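Local coordinates for protein GH5 (Bacteroidetes bacterium AC2a, PDB 4YHE) that probably hydrolyses beta-glucosidic bonds in cellulose, as a family 5 glycoside hydrolase linked with a polysaccharide utilization locus, at residues R1-E6 against D323-A328. Residues are numbered along the deposited sequence; the frame is centred on the assembly and turned at random.
Sequences RPMDNE and DRRISA
Arg325 is extended from CG to NE (chi2 and chi3 both -175°), which carries its guanidinium across to Asp4 and Met3. Asp4 has CG anti to its own carbonyl carbon (chi1 -67°), and its carboxylate swings back to the arginine although CB points away from 323-328. The result is a salt-bridge network of Arg1, Asp4 and Arg325 on the surface of a TIM barrel. It joins the 3-10 turn at the N-terminus to the loop entering the last barrel strand, 327-332. Arg325 is also the C-prime residue of the Schellman motif that ends helix 304-323.

Arg325 NH1 donates to Asp4 OD1 at 2.6 Å, nearly along the C-O axis of the acceptor. The same NH1 makes a weak bond to Met3 O at 3.3 Å. Met3 SD lies over one face of the Arg325 guanidinium, 3.9 Å from CZ. Met3 CG lies over the Arg1 guanidinium, so one thioether chain packs on both charged groups. Val8 and Met12 of helix 6-13 also touch the Arg325 side chain.

Arg1 grips the same carboxylate. Arg1 NE reaches Asp4 OD2 at 2.7 Å, and Arg1 NH2 bonds weakly to both oxygens. The two guanidinium planes are almost perpendicular, 87° apart. Both arginines share the Asp4 carboxylate, which probably balances part of their charge. The two donors also come close: Arg1 NH2 stands 3.1 Å from Arg325 NH2, with no hydrogen bond between them.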
# COMPACT_ATOMS: atom_id res chain seq x y z
N ARG A 1 12.56 25.32 -0.91
CA ARG A 1 11.42 24.58 -1.55
C ARG A 1 10.79 23.58 -0.59
O ARG A 1 11.47 22.73 -0.05
CB ARG A 1 11.91 23.79 -2.76
CG ARG A 1 12.44 24.62 -3.91
CD ARG A 1 12.66 23.74 -5.13
NE ARG A 1 13.56 22.62 -4.82
CZ ARG A 1 13.81 21.58 -5.62
NH1 ARG A 1 13.24 21.47 -6.81
NH2 ARG A 1 14.65 20.64 -5.22
N PRO A 2 9.46 23.64 -0.40
CA PRO A 2 8.81 22.63 0.45
C PRO A 2 9.08 21.18 0.05
O PRO A 2 9.19 20.32 0.92
CB PRO A 2 7.33 22.95 0.34
CG PRO A 2 7.28 24.39 -0.05
CD PRO A 2 8.55 24.73 -0.77
N MET A 3 9.22 20.89 -1.24
CA MET A 3 9.53 19.52 -1.66
C MET A 3 10.92 19.04 -1.21
O MET A 3 11.24 17.86 -1.34
CB MET A 3 9.42 19.38 -3.17
CG MET A 3 10.58 19.94 -3.97
SD MET A 3 10.35 19.60 -5.72
CE MET A 3 9.62 21.13 -6.21
N ASP A 4 11.75 19.94 -0.68
CA ASP A 4 13.08 19.56 -0.19
C ASP A 4 13.05 19.33 1.30
O ASP A 4 14.09 19.04 1.87
CB ASP A 4 14.13 20.64 -0.53
CG ASP A 4 14.39 20.75 -2.00
OD1 ASP A 4 14.31 19.74 -2.68
OD2 ASP A 4 14.69 21.85 -2.49
N ASN A 5 11.88 19.39 1.93
CA ASN A 5 11.85 19.33 3.36
C ASN A 5 12.15 17.90 3.94
O ASN A 5 12.36 16.96 3.20
CB ASN A 5 10.57 19.93 3.92
CG ASN A 5 9.37 19.03 3.72
OD1 ASN A 5 9.49 17.91 3.22
ND2 ASN A 5 8.22 19.51 4.12
N GLU A 6 12.25 17.81 5.26
CA GLU A 6 12.63 16.56 5.93
C GLU A 6 11.58 15.45 5.67
O GLU A 6 11.92 14.30 5.43
CB GLU A 6 12.82 16.84 7.43
CG GLU A 6 13.28 15.67 8.28
CD GLU A 6 13.07 15.85 9.80
OE1 GLU A 6 12.70 16.96 10.25
OE2 GLU A 6 13.26 14.87 10.57
N ASP A 323 11.15 10.72 -10.06
CA ASP A 323 11.24 12.10 -10.54
C ASP A 323 10.29 13.04 -9.82
O ASP A 323 10.55 14.23 -9.75
CB ASP A 323 11.04 12.16 -12.05
CG ASP A 323 12.21 11.56 -12.82
OD1 ASP A 323 13.28 11.38 -12.22
OD2 ASP A 323 12.05 11.23 -14.00
N ARG A 324 9.20 12.49 -9.28
CA ARG A 324 8.25 13.22 -8.46
C ARG A 324 8.43 13.02 -6.96
O ARG A 324 7.61 13.45 -6.17
CB ARG A 324 6.82 12.81 -8.91
CG ARG A 324 6.45 13.45 -10.23
CD ARG A 324 5.42 12.72 -11.07
NE ARG A 324 5.38 13.34 -12.40
CZ ARG A 324 6.28 13.15 -13.36
NH1 ARG A 324 7.28 12.28 -13.20
NH2 ARG A 324 6.17 13.81 -14.50
N ARG A 325 9.55 12.40 -6.55
CA ARG A 325 9.86 12.18 -5.13
C ARG A 325 8.86 11.29 -4.38
O ARG A 325 8.63 11.45 -3.18
CB ARG A 325 10.05 13.53 -4.42
CG ARG A 325 11.12 14.35 -5.15
CD ARG A 325 11.47 15.65 -4.47
NE ARG A 325 12.40 16.33 -5.37
CZ ARG A 325 13.36 17.17 -5.02
NH1 ARG A 325 13.54 17.52 -3.74
NH2 ARG A 325 14.15 17.69 -5.97
N ILE A 326 8.29 10.37 -5.13
CA ILE A 326 7.29 9.42 -4.64
C ILE A 326 7.94 8.02 -4.53
O ILE A 326 8.58 7.54 -5.46
CB ILE A 326 6.11 9.39 -5.58
CG1 ILE A 326 5.38 10.74 -5.53
CG2 ILE A 326 5.11 8.29 -5.17
CD1 ILE A 326 4.30 10.85 -6.59
N SER A 327 7.77 7.42 -3.36
CA SER A 327 8.15 6.04 -3.11
C SER A 327 6.98 5.09 -3.36
O SER A 327 5.79 5.53 -3.41
CB SER A 327 8.62 5.91 -1.66
OG SER A 327 7.64 6.35 -0.73
N ALA A 328 7.29 3.81 -3.47
CA ALA A 328 6.27 2.81 -3.86
C ALA A 328 6.62 1.39 -3.42
O ALA A 328 7.77 0.94 -3.57
CB ALA A 328 6.05 2.86 -5.36